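Local coordinates for protein agglutinin alpha chain (Maclura pomifera, PDB 3LLZ) that binds galactose as a lectin of the jacalin family, recognising the T-antigen disaccharide Gal-beta-1,3-GalNAc, at residues A[15-18]-A[24-27]; A[30-35]-A[39-44]; A[70-73]-A[78-81]; A[82-87]-A[122-127]. All coordinates share one frame; numbering follows the deposited sequence.

Interaction 1: residues A[15-18]-A[24-27]; sequences INFE and AIGG
Phe17 and Glu18 do nearly all the touching on the 15-18 side, meeting Ile25, Gly26 and Gly27 where the short strand 25-27 runs at 114° to strand 15-18. Phe17 comes first. Its CA and CB lie against the carbonyl oxygen of Gly27, with Phe17 CA 3.2 Å from Gly27 O in a CA-H...O contact. Its CG sits between the backbone N and the carbonyl carbon (chi1 66°), which stands the ring up towards Ile25; there CE1 of Phe17 is 4.1 Å from CD1 of Ile25. Tyr96 meets the same ring edge-to-face, and Val54 and Ile56 touch it from strand 52-57.

Glu18 then makes three hydrogen bonds, using backbone and side chain together. Its N gives one to Gly27 O at 2.9 Å. Its O receives Gly26 N at 2.9 Å, almost straight at the hydrogen (174°) although the donor stands well above the carbonyl plane. The third runs back from the carboxylate: Glu18 OE1 takes Gly27 N at 2.9 Å through its anti lone pair, which fixes the carboxylate against the glycine backbone. CG2 of Ile25 also lies against Glu18 O, at 3.4 Å. This is the turn end of a beta hairpin, strands 11-19 and 25-34, in one of the four-stranded antiparallel sheets of the jacalin beta-prism fold.

Interaction 2: residues A[30-35]-A[39-44]; sequences VTYDLN and FVAEDH
Tyr32 and Phe39 form a hydrogen-bonded antiparallel pair, with Tyr32 N to Phe39 O at 2.8 Å and Phe39 N to Tyr32 O at 2.7 Å. Two residues away in each segment, Ala41 N bonds to Val30 O at 2.9 Å. The dense part of the contact lies on the face carrying the Tyr32 and Phe39 side chains. The CB of Ala41 meets the Tyr32 ring at its edge, in plane, 3.5 Å from CE2, while CG1 of Val30 covers one face of that ring over its centre. The phenol is held at its far end too, by a hydrogen bond from OH to Asp6.

Strands 25-34 and 37-40 make a short hairpin at the margin of a four-stranded antiparallel sheet of the jacalin fold, beside the subunit interface. With CG anti to its backbone N (chi1 -176°), the Phe39 ring is carried alongside Leu34, the two side chains pointing the same way, with Phe39 CD2 3.6 Å from Leu34 CD2. Leu34 of a second subunit packs on both.

The Thr31 and Val40 side is looser. These residues form a non-hydrogen-bonded pair, and Thr31 OG1 approaches Val40 CG2 only to 4.1 Å; Val40 is exposed. Beyond Ala41 direct pairing gives way to a water, which accepts from Val30 N at 2.8 Å and donates to Glu42 O.

Interaction 3: residues A[70-73]-A[78-81]; sequences GYVG and YTVI. With NGA (2-acetamido-2-deoxy-beta-D-galactopyranose), chain C; GAL (beta-D-galactopyranose), chain B.
Gly73 and Val80 pair across an antiparallel hairpin, strands 65-75 and 78-88, which forms the middle of a four-stranded sheet in the jacalin beta-prism. Its segments run at 173° to each other. The hydrogen bonds are purely backbone: Gly73 N to Val80 O at 3.0 Å, and Val80 N to Gly73 O at 2.8 Å, the second almost perfectly straight at the hydrogen (177°). Weaker CA-H...O contacts flank them, Val72 CA lying 3.4 Å from Val80 O and Thr79 CA reaching Gly73 O.

Apolar contact is concentrated in one methyl pair. CG1 of Val72, anti to its own N (chi1 172°), extends across to CG2 of Thr79, and the side chains meet at an angle. At 3.5 Å the Val72 CG1 to Thr79 CG2 approach is tighter than usual van der Waals contact. Val72, Thr79 and Ile81 also pack against the backbone of the bound peptide, presumably the beta chain of this lectin. On the other face, CG2 of Val80 rests 3.6 Å from Gly73 O.

Sugar binding belongs to Tyr78, whose side chain leads away from strand 65-75. Its ring lies over the N-acetylgalactosamine in a CH-pi contact, with C5 of that sugar 3.5 Å above the ring plane and over its centre. The galactose comes up at the ring's edge instead, where its O5 is 3.3 Å from Tyr78 CE2.

Interaction 4: residues A[82-87]-A[122-127]; sequences RSLTFK and YWLDYF. With NGA (2-acetamido-2-deoxy-beta-D-galactopyranose), chain C.
Leu84 and Phe127 are brought together by unlike first torsions: Leu84 CG is opposite its carbonyl carbon (chi1 -74°), whereas Phe127 CG takes the position between N and the carbonyl carbon (chi1 74°). The two side chains pass antiparallel to one another, and CD2 of Leu84 comes to 4.0 Å from CE2 of Phe127. Its other methyl, Leu84 CD1, meets CD2 of Leu124 at 4.3 Å. No hydrogen bond joins the segments. This is a small buried apolar join in the interior of the beta-prism, between the sheets holding strands 78-88 and 124-132.

The 122-127 segment also supplies three residues of the sugar pocket, Tyr122, Trp123 and Asp125. Tyr122 N donates to O5 of the N-acetylgalactosamine at 3.2 Å, and Trp123 N donates to its O6 at 3.1 Å. Asp125 OD1 receives two hydroxyls of that sugar, O4 at 2.6 Å and O6 at 2.8 Å. Ser119 holds the other carboxylate oxygen, OD2. The amino terminus of Gly1 also bonds to the sugar. Backbone amides thus take O5 and O6 while the Asp125 carboxylate takes the axial O4 together with O6, a pattern consistent with the galactose specificity of this lectin.

Interactions 1, 3 and 4 form one cluster, while interaction 2 lies further off along the same strand 25-34 that interaction 1 uses. The centre of interaction 4 lies 7 Å from those of interactions 1 and 3. Ile25 ties them together: its N is 3.0 Å from Ile81 O, and its O is 2.9 Å from Leu124 N, both probable hydrogen bonds. Interactions 3 and 4 share strand 78-88 and both touch the N-acetylgalactosamine, one through the Tyr78 ring and the other through residues of 122-127. Interaction 2 has its centre 15 Å from that of interaction 1 and 24 Å from that of interaction 3, at the subunit interface.

Interaction 1: residues A[15-18]-A[24-27]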
loop_
_atom_site.group_PDB
_atom_site.type_symbol
_atom_site.label_atom_id
_atom_site.label_comp_id
_atom_site.label_asym_id
_atom_site.label_seq_id
_atom_site.Cartn_x
_atom_site.Cartn_y
_atom_site.Cartn_z
ATOM N N ILE A 15 11.265 -7.378 20.391
ATOM C CA ILE A 15 12.273 -6.341 20.227
ATOM C C ILE A 15 13.222 -6.398 21.412
ATOM O O ILE A 15 12.808 -6.223 22.556
ATOM C CB ILE A 15 11.657 -4.929 20.164
ATOM C CG1 ILE A 15 10.696 -4.827 18.978
ATOM C CG2 ILE A 15 12.764 -3.893 20.035
ATOM C CD1 ILE A 15 10.040 -3.466 18.836
ATOM N N ASN A 16 14.494 -6.663 21.136
ATOM C CA ASN A 16 15.493 -6.719 22.191
ATOM C C ASN A 16 16.484 -5.592 21.957
ATOM O O ASN A 16 16.963 -5.399 20.840
ATOM C CB ASN A 16 16.218 -8.063 22.171
ATOM C CG ASN A 16 15.264 -9.235 22.234
ATOM O OD1 ASN A 16 14.301 -9.226 23.000
ATOM N ND2 ASN A 16 15.526 -10.255 21.427
ATOM N N PHE A 17 16.775 -4.830 23.002
ATOM C CA PHE A 17 17.727 -3.743 22.869
ATOM C C PHE A 17 18.396 -3.427 24.194
ATOM O O PHE A 17 17.926 -3.843 25.255
ATOM C CB PHE A 17 17.051 -2.495 22.280
ATOM C CG PHE A 17 16.005 -1.874 23.168
ATOM C CD1 PHE A 17 16.339 -0.849 24.047
ATOM C CD2 PHE A 17 14.677 -2.286 23.093
ATOM C CE1 PHE A 17 15.366 -0.238 24.840
ATOM C CE2 PHE A 17 13.695 -1.679 23.881
ATOM C CZ PHE A 17 14.044 -0.652 24.755
ATOM N N GLU A 18 19.509 -2.709 24.114
ATOM C CA GLU A 18 20.279 -2.334 25.291
ATOM C C GLU A 18 20.064 -0.872 25.631
ATOM O O GLU A 18 19.726 -0.066 24.768
ATOM C CB GLU A 18 21.769 -2.542 25.031
ATOM C CG GLU A 18 22.180 -3.957 24.710
ATOM C CD GLU A 18 23.635 -4.037 24.300
ATOM O OE1 GLU A 18 24.024 -3.301 23.367
ATOM O OE2 GLU A 18 24.388 -4.833 24.904
ATOM N N ALA A 24 22.961 6.186 26.753
ATOM C CA ALA A 24 21.900 6.099 25.758
ATOM C C ALA A 24 21.577 4.668 25.361
ATOM O O ALA A 24 22.020 3.712 25.999
ATOM C CB ALA A 24 22.298 6.899 24.523
ATOM N N ILE A 25 20.791 4.533 24.296
ATOM C CA ILE A 25 20.410 3.224 23.788
ATOM C C ILE A 25 21.614 2.591 23.103
ATOM O O ILE A 25 22.399 3.283 22.444
ATOM C CB ILE A 25 19.250 3.342 22.761
ATOM C CG1 ILE A 25 18.028 3.987 23.423
ATOM C CG2 ILE A 25 18.894 1.966 22.200
ATOM C CD1 ILE A 25 17.509 3.242 24.639
ATOM N N GLY A 26 21.753 1.279 23.266
ATOM C CA GLY A 26 22.851 0.561 22.649
ATOM C C GLY A 26 22.402 -0.233 21.433
ATOM O O GLY A 26 21.727 0.298 20.551
ATOM N N GLY A 27 22.771 -1.512 21.393
ATOM C CA GLY A 27 22.405 -2.351 20.268
ATOM C C GLY A 27 20.957 -2.798 20.281
ATOM O O GLY A 27 20.243 -2.610 21.266
#

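Interaction 2: residues A[30-35]-A[39-44]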
loop_
_atom_site.group_PDB
_atom_site.type_symbol
_atom_site.label_atom_id
_atom_site.label_comp_id
_atom_site.label_asym_id
_atom_site.label_seq_id
_atom_site.Cartn_x
_atom_site.Cartn_y
_atom_site.Cartn_z
ATOM N N VAL A 30 15.730 -7.241 16.300
ATOM C CA VAL A 30 14.298 -7.417 16.181
ATOM C C VAL A 30 13.911 -8.773 15.618
ATOM O O VAL A 30 14.540 -9.277 14.689
ATOM C CB VAL A 30 13.700 -6.323 15.269
ATOM C CG1 VAL A 30 12.191 -6.497 15.163
ATOM C CG2 VAL A 30 14.052 -4.943 15.806
ATOM N N THR A 31 12.886 -9.373 16.208
ATOM C CA THR A 31 12.359 -10.632 15.713
ATOM C C THR A 31 11.042 -10.232 15.063
ATOM O O THR A 31 10.100 -9.806 15.734
ATOM C CB THR A 31 12.088 -11.643 16.835
ATOM O OG1 THR A 31 13.327 -12.000 17.459
ATOM C CG2 THR A 31 11.439 -12.897 16.266
ATOM N N TYR A 32 10.998 -10.340 13.742
ATOM C CA TYR A 32 9.816 -9.971 12.984
ATOM C C TYR A 32 8.930 -11.163 12.753
ATOM O O TYR A 32 9.292 -12.302 13.064
ATOM C CB TYR A 32 10.224 -9.447 11.607
ATOM C CG TYR A 32 11.055 -8.197 11.638
ATOM C CD1 TYR A 32 10.452 -6.947 11.736
ATOM C CD2 TYR A 32 12.446 -8.260 11.599
ATOM C CE1 TYR A 32 11.210 -5.789 11.797
ATOM C CE2 TYR A 32 13.215 -7.105 11.660
ATOM C CZ TYR A 32 12.589 -5.872 11.763
ATOM O OH TYR A 32 13.342 -4.726 11.855
ATOM N N ASP A 33 7.747 -10.886 12.223
ATOM C CA ASP A 33 6.866 -11.958 11.823
ATOM C C ASP A 33 7.064 -11.916 10.321
ATOM O O ASP A 33 7.105 -10.838 9.723
ATOM C CB ASP A 33 5.395 -11.682 12.126
ATOM C CG ASP A 33 4.482 -12.742 11.519
ATOM O OD1 ASP A 33 3.917 -12.512 10.426
ATOM O OD2 ASP A 33 4.353 -13.822 12.125
ATOM N N LEU A 34 7.242 -13.082 9.717
ATOM C CA LEU A 34 7.387 -13.148 8.275
ATOM C C LEU A 34 6.370 -14.174 7.812
ATOM O O LEU A 34 6.613 -15.381 7.873
ATOM C CB LEU A 34 8.797 -13.574 7.859
ATOM C CG LEU A 34 8.999 -13.667 6.338
ATOM C CD1 LEU A 34 8.635 -12.337 5.684
ATOM C CD2 LEU A 34 10.437 -14.046 6.025
ATOM N N ASN A 35 5.216 -13.676 7.389
ATOM C CA ASN A 35 4.136 -14.521 6.903
ATOM C C ASN A 35 3.756 -15.623 7.891
ATOM O O ASN A 35 3.605 -16.788 7.516
ATOM C CB ASN A 35 4.545 -15.110 5.551
ATOM C CG ASN A 35 4.928 -14.034 4.552
ATOM O OD1 ASN A 35 6.015 -14.054 3.971
ATOM N ND2 ASN A 35 4.034 -13.075 4.359
ATOM N N PHE A 39 10.812 -14.471 12.476
ATOM C CA PHE A 39 12.026 -14.266 11.700
ATOM C C PHE A 39 12.974 -13.376 12.491
ATOM O O PHE A 39 12.751 -12.172 12.621
ATOM C CB PHE A 39 11.694 -13.628 10.342
ATOM C CG PHE A 39 12.889 -13.465 9.435
ATOM C CD1 PHE A 39 13.804 -12.434 9.634
ATOM C CD2 PHE A 39 13.106 -14.354 8.386
ATOM C CE1 PHE A 39 14.916 -12.291 8.805
ATOM C CE2 PHE A 39 14.216 -14.222 7.549
ATOM C CZ PHE A 39 15.123 -13.189 7.757
ATOM N N VAL A 40 14.025 -13.976 13.040
ATOM C CA VAL A 40 14.992 -13.216 13.818
ATOM C C VAL A 40 15.974 -12.501 12.899
ATOM O O VAL A 40 16.761 -13.128 12.186
ATOM C CB VAL A 40 15.760 -14.132 14.805
ATOM C CG1 VAL A 40 16.466 -15.235 14.053
ATOM C CG2 VAL A 40 16.753 -13.313 15.607
ATOM N N ALA A 41 15.916 -11.174 12.906
ATOM C CA ALA A 41 16.798 -10.378 12.071
ATOM C C ALA A 41 18.190 -10.284 12.683
ATOM O O ALA A 41 18.436 -10.774 13.787
ATOM C CB ALA A 41 16.213 -8.983 11.871
ATOM N N GLU A 42 19.099 -9.651 11.953
ATOM C CA GLU A 42 20.474 -9.486 12.399
ATOM C C GLU A 42 20.607 -8.675 13.686
ATOM O O GLU A 42 19.830 -7.754 13.945
ATOM C CB GLU A 42 21.291 -8.837 11.279
ATOM C CG GLU A 42 21.480 -9.750 10.071
ATOM C CD GLU A 42 21.874 -9.001 8.810
ATOM O OE1 GLU A 42 22.725 -8.090 8.891
ATOM O OE2 GLU A 42 21.338 -9.337 7.731
ATOM N N ASP A 43 21.598 -9.035 14.496
ATOM C CA ASP A 43 21.861 -8.349 15.752
ATOM C C ASP A 43 22.741 -7.149 15.436
ATOM O O ASP A 43 23.865 -7.301 14.956
ATOM C CB ASP A 43 22.587 -9.288 16.725
ATOM C CG ASP A 43 22.808 -8.667 18.093
ATOM O OD1 ASP A 43 23.443 -9.331 18.946
ATOM O OD2 ASP A 43 22.354 -7.527 18.326
ATOM N N HIS A 44 22.219 -5.957 15.687
ATOM C CA HIS A 44 22.960 -4.731 15.431
ATOM C C HIS A 44 23.591 -4.328 16.754
ATOM O O HIS A 44 22.975 -3.681 17.601
ATOM C CB HIS A 44 21.994 -3.683 14.884
ATOM C CG HIS A 44 21.182 -4.192 13.733
ATOM N ND1 HIS A 44 21.757 -4.603 12.548
ATOM C CD2 HIS A 44 19.857 -4.448 13.618
ATOM C CE1 HIS A 44 20.821 -5.093 11.755
ATOM N NE2 HIS A 44 19.660 -5.012 12.381
HETATM O O HOH W 1 17.229 -6.517 14.019
#

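Interaction 3: residues A[70-73]-A[78-81]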
loop_
_atom_site.group_PDB
_atom_site.type_symbol
_atom_site.label_atom_id
_atom_site.label_comp_id
_atom_site.label_asym_id
_atom_site.label_seq_id
_atom_site.Cartn_x
_atom_site.Cartn_y
_atom_site.Cartn_z
ATOM N N GLY A 70 10.607 8.774 22.358
ATOM C CA GLY A 70 11.867 8.744 23.068
ATOM C C GLY A 70 12.524 10.100 23.111
ATOM O O GLY A 70 11.885 11.123 22.861
ATOM N N TYR A 71 13.812 10.104 23.432
ATOM C CA TYR A 71 14.575 11.337 23.515
ATOM C C TYR A 71 15.873 11.239 22.736
ATOM O O TYR A 71 16.494 10.177 22.675
ATOM C CB TYR A 71 14.901 11.675 24.972
ATOM C CG TYR A 71 13.754 12.299 25.725
ATOM C CD1 TYR A 71 12.743 11.516 26.279
ATOM C CD2 TYR A 71 13.667 13.681 25.861
ATOM C CE1 TYR A 71 11.671 12.099 26.953
ATOM C CE2 TYR A 71 12.602 14.272 26.527
ATOM C CZ TYR A 71 11.609 13.478 27.070
ATOM O OH TYR A 71 10.555 14.068 27.729
ATOM N N VAL A 72 16.263 12.363 22.147
ATOM C CA VAL A 72 17.489 12.471 21.373
ATOM C C VAL A 72 18.372 13.482 22.083
ATOM O O VAL A 72 17.906 14.546 22.483
ATOM C CB VAL A 72 17.210 12.970 19.943
ATOM C CG1 VAL A 72 18.522 13.259 19.231
ATOM C CG2 VAL A 72 16.420 11.925 19.176
ATOM N N GLY A 73 19.645 13.146 22.244
ATOM C CA GLY A 73 20.551 14.056 22.916
ATOM C C GLY A 73 21.989 13.667 22.660
ATOM O O GLY A 73 22.258 12.661 22.012
ATOM N N TYR A 78 28.236 13.048 20.492
ATOM C CA TYR A 78 27.469 12.420 19.421
ATOM C C TYR A 78 25.971 12.516 19.680
ATOM O O TYR A 78 25.517 12.253 20.788
ATOM C CB TYR A 78 27.859 10.942 19.276
ATOM C CG TYR A 78 29.233 10.719 18.688
ATOM C CD1 TYR A 78 30.330 10.434 19.501
ATOM C CD2 TYR A 78 29.436 10.796 17.312
ATOM C CE1 TYR A 78 31.597 10.226 18.951
ATOM C CE2 TYR A 78 30.698 10.593 16.755
ATOM C CZ TYR A 78 31.768 10.307 17.579
ATOM O OH TYR A 78 33.006 10.092 17.020
ATOM N N THR A 79 25.210 12.891 18.655
ATOM C CA THR A 79 23.759 12.996 18.791
ATOM C C THR A 79 23.197 11.594 18.618
ATOM O O THR A 79 23.307 11.001 17.546
ATOM C CB THR A 79 23.158 13.926 17.723
ATOM O OG1 THR A 79 23.750 15.226 17.836
ATOM C CG2 THR A 79 21.651 14.049 17.919
ATOM N N VAL A 80 22.596 11.068 19.676
ATOM C CA VAL A 80 22.072 9.711 19.649
ATOM C C VAL A 80 20.708 9.579 20.299
ATOM O O VAL A 80 20.195 10.526 20.900
ATOM C CB VAL A 80 23.040 8.748 20.371
ATOM C CG1 VAL A 80 24.385 8.731 19.658
ATOM C CG2 VAL A 80 23.212 9.180 21.828
ATOM N N ILE A 81 20.116 8.399 20.160
ATOM C CA ILE A 81 18.822 8.121 20.766
ATOM C C ILE A 81 19.145 7.723 22.201
ATOM O O ILE A 81 19.764 6.684 22.450
ATOM C CB ILE A 81 18.086 6.967 20.039
ATOM C CG1 ILE A 81 17.749 7.376 18.600
ATOM C CG2 ILE A 81 16.791 6.635 20.766
ATOM C CD1 ILE A 81 18.938 7.689 17.743
HETATM C C1 NGA C . 31.291 5.796 16.970
HETATM C C2 NGA C . 30.987 5.910 15.466
HETATM C C3 NGA C . 30.324 7.261 15.224
HETATM C C4 NGA C . 29.027 7.330 16.042
HETATM C C5 NGA C . 29.396 7.169 17.529
HETATM C C6 NGA C . 28.215 7.226 18.494
HETATM C C7 NGA C . 32.270 4.980 13.655
HETATM C C8 NGA C . 33.609 4.845 12.952
HETATM N N2 NGA C . 32.212 5.801 14.699
HETATM O O1 NGA C . 31.859 4.565 17.242
HETATM O O3 NGA C . 30.099 7.522 13.811
HETATM O O4 NGA C . 28.153 6.280 15.646
HETATM O O5 NGA C . 30.082 5.909 17.747
HETATM O O6 NGA C . 27.419 6.047 18.443
HETATM O O7 NGA C . 31.297 4.345 13.250
HETATM C C1 GAL B . 30.650 8.750 13.448
HETATM C C2 GAL B . 30.430 8.197 12.020
HETATM C C3 GAL B . 30.526 9.325 10.986
HETATM C C4 GAL B . 29.683 10.553 11.384
HETATM C C5 GAL B . 29.889 10.918 12.863
HETATM C C6 GAL B . 28.936 11.994 13.345
HETATM O O2 GAL B . 31.405 7.208 11.718
HETATM O O3 GAL B . 30.124 8.870 9.703
HETATM O O4 GAL B . 28.308 10.299 11.145
HETATM O O5 GAL B . 29.675 9.762 13.695
HETATM O O6 GAL B . 29.475 13.287 13.120
#

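Interaction 4: residues A[82-87]-A[122-127]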
loop_
_atom_site.group_PDB
_atom_site.type_symbol
_atom_site.label_atom_id
_atom_site.label_comp_id
_atom_site.label_asym_id
_atom_site.label_seq_id
_atom_site.Cartn_x
_atom_site.Cartn_y
_atom_site.Cartn_z
ATOM N N ARG A 82 18.741 8.565 23.146
ATOM C CA ARG A 82 19.033 8.313 24.550
ATOM C C ARG A 82 17.971 7.532 25.299
ATOM O O ARG A 82 18.257 6.923 26.328
ATOM C CB ARG A 82 19.294 9.636 25.267
ATOM C CG ARG A 82 20.344 10.499 24.592
ATOM C CD ARG A 82 20.868 11.549 25.546
ATOM N NE ARG A 82 21.595 10.932 26.652
ATOM C CZ ARG A 82 22.049 11.598 27.709
ATOM N NH1 ARG A 82 21.850 12.905 27.807
ATOM N NH2 ARG A 82 22.708 10.956 28.665
ATOM N N SER A 83 16.745 7.547 24.787
ATOM C CA SER A 83 15.661 6.833 25.439
ATOM C C SER A 83 14.615 6.378 24.434
ATOM O O SER A 83 14.444 6.994 23.380
ATOM C CB SER A 83 15.004 7.732 26.493
ATOM O OG SER A 83 13.955 7.057 27.159
ATOM N N LEU A 84 13.929 5.291 24.773
ATOM C CA LEU A 84 12.876 4.729 23.934
ATOM C C LEU A 84 11.710 4.217 24.763
ATOM O O LEU A 84 11.892 3.691 25.863
ATOM C CB LEU A 84 13.415 3.567 23.094
ATOM C CG LEU A 84 14.307 3.883 21.894
ATOM C CD1 LEU A 84 14.879 2.577 21.359
ATOM C CD2 LEU A 84 13.509 4.602 20.816
ATOM N N THR A 85 10.511 4.379 24.218
ATOM C CA THR A 85 9.294 3.906 24.854
ATOM C C THR A 85 8.445 3.279 23.759
ATOM O O THR A 85 8.242 3.883 22.706
ATOM C CB THR A 85 8.490 5.055 25.485
ATOM O OG1 THR A 85 9.260 5.667 26.527
ATOM C CG2 THR A 85 7.187 4.529 26.071
ATOM N N PHE A 86 7.968 2.063 23.998
ATOM C CA PHE A 86 7.121 1.381 23.027
ATOM C C PHE A 86 5.749 1.139 23.631
ATOM O O PHE A 86 5.609 0.375 24.584
ATOM C CB PHE A 86 7.726 0.037 22.606
ATOM C CG PHE A 86 8.979 0.158 21.788
ATOM C CD1 PHE A 86 10.227 0.211 22.399
ATOM C CD2 PHE A 86 8.911 0.228 20.399
ATOM C CE1 PHE A 86 11.390 0.330 21.639
ATOM C CE2 PHE A 86 10.069 0.348 19.629
ATOM C CZ PHE A 86 11.311 0.399 20.251
ATOM N N LYS A 87 4.740 1.803 23.080
ATOM C CA LYS A 87 3.376 1.642 23.558
ATOM C C LYS A 87 2.623 0.721 22.607
ATOM O O LYS A 87 2.659 0.916 21.392
ATOM C CB LYS A 87 2.677 3.003 23.614
ATOM C CG LYS A 87 1.226 2.942 24.070
ATOM C CD LYS A 87 0.586 4.322 24.029
ATOM C CE LYS A 87 -0.899 4.256 24.334
ATOM N NZ LYS A 87 -1.536 5.600 24.219
ATOM N N TYR A 122 28.724 3.419 19.198
ATOM C CA TYR A 122 28.762 3.161 20.627
ATOM C C TYR A 122 27.304 3.109 21.080
ATOM O O TYR A 122 26.936 2.328 21.956
ATOM C CB TYR A 122 29.508 4.282 21.357
ATOM C CG TYR A 122 31.007 4.081 21.383
ATOM C CD1 TYR A 122 31.728 3.912 20.201
ATOM C CD2 TYR A 122 31.697 4.023 22.591
ATOM C CE1 TYR A 122 33.102 3.683 20.223
ATOM C CE2 TYR A 122 33.071 3.795 22.624
ATOM C CZ TYR A 122 33.766 3.625 21.436
ATOM O OH TYR A 122 35.120 3.379 21.465
ATOM N N TRP A 123 26.475 3.935 20.447
ATOM C CA TRP A 123 25.053 4.004 20.767
ATOM C C TRP A 123 24.229 4.069 19.492
ATOM O O TRP A 123 24.771 4.207 18.392
ATOM C CB TRP A 123 24.775 5.246 21.622
ATOM C CG TRP A 123 25.634 5.279 22.835
ATOM C CD1 TRP A 123 25.535 4.471 23.927
ATOM C CD2 TRP A 123 26.817 6.068 23.024
ATOM N NE1 TRP A 123 26.588 4.697 24.784
ATOM C CE2 TRP A 123 27.390 5.672 24.253
ATOM C CE3 TRP A 123 27.450 7.066 22.270
ATOM C CZ2 TRP A 123 28.572 6.241 24.747
ATOM C CZ3 TRP A 123 28.627 7.631 22.762
ATOM C CH2 TRP A 123 29.172 7.214 23.990
ATOM N N LEU A 124 22.915 3.955 19.649
ATOM C CA LEU A 124 21.997 4.034 18.516
ATOM C C LEU A 124 22.054 5.469 18.001
ATOM O O LEU A 124 21.576 6.392 18.659
ATOM C CB LEU A 124 20.582 3.685 18.982
ATOM C CG LEU A 124 19.454 3.795 17.956
ATOM C CD1 LEU A 124 19.736 2.897 16.758
ATOM C CD2 LEU A 124 18.143 3.402 18.627
ATOM N N ASP A 125 22.647 5.657 16.828
ATOM C CA ASP A 125 22.798 6.992 16.256
ATOM C C ASP A 125 21.480 7.590 15.796
ATOM O O ASP A 125 21.184 8.761 16.048
ATOM C CB ASP A 125 23.758 6.951 15.071
ATOM C CG ASP A 125 25.103 6.376 15.439
ATOM O OD1 ASP A 125 25.744 6.913 16.371
ATOM O OD2 ASP A 125 25.519 5.394 14.793
ATOM N N TYR A 126 20.700 6.773 15.106
ATOM C CA TYR A 126 19.415 7.195 14.582
ATOM C C TYR A 126 18.713 5.963 14.051
ATOM O O TYR A 126 19.320 4.905 13.919
ATOM C CB TYR A 126 19.603 8.211 13.446
ATOM C CG TYR A 126 20.478 7.739 12.298
ATOM C CD1 TYR A 126 21.809 8.145 12.198
ATOM C CD2 TYR A 126 19.973 6.889 11.312
ATOM C CE1 TYR A 126 22.618 7.720 11.141
ATOM C CE2 TYR A 126 20.774 6.457 10.252
ATOM C CZ TYR A 126 22.094 6.876 10.175
ATOM O OH TYR A 126 22.892 6.445 9.137
ATOM N N PHE A 127 17.427 6.094 13.759
ATOM C CA PHE A 127 16.685 4.973 13.212
ATOM C C PHE A 127 15.461 5.468 12.471
ATOM O O PHE A 127 14.982 6.581 12.702
ATOM C CB PHE A 127 16.267 3.997 14.320
ATOM C CG PHE A 127 15.148 4.497 15.189
ATOM C CD1 PHE A 127 13.828 4.165 14.903
ATOM C CD2 PHE A 127 15.414 5.304 16.289
ATOM C CE1 PHE A 127 12.784 4.631 15.706
ATOM C CE2 PHE A 127 14.382 5.776 17.095
ATOM C CZ PHE A 127 13.064 5.437 16.803
HETATM C C1 NGA C . 31.291 5.796 16.970
HETATM C C2 NGA C . 30.987 5.910 15.466
HETATM C C3 NGA C . 30.324 7.261 15.224
HETATM C C4 NGA C . 29.027 7.330 16.042
HETATM C C5 NGA C . 29.396 7.169 17.529
HETATM C C6 NGA C . 28.215 7.226 18.494
HETATM C C7 NGA C . 32.270 4.980 13.655
HETATM C C8 NGA C . 33.609 4.845 12.952
HETATM N N2 NGA C . 32.212 5.801 14.699
HETATM O O1 NGA C . 31.859 4.565 17.242
HETATM O O3 NGA C . 30.099 7.522 13.811
HETATM O O4 NGA C . 28.153 6.280 15.646
HETATM O O5 NGA C . 30.082 5.909 17.747
HETATM O O6 NGA C . 27.419 6.047 18.443
HETATM O O7 NGA C . 31.297 4.345 13.250
#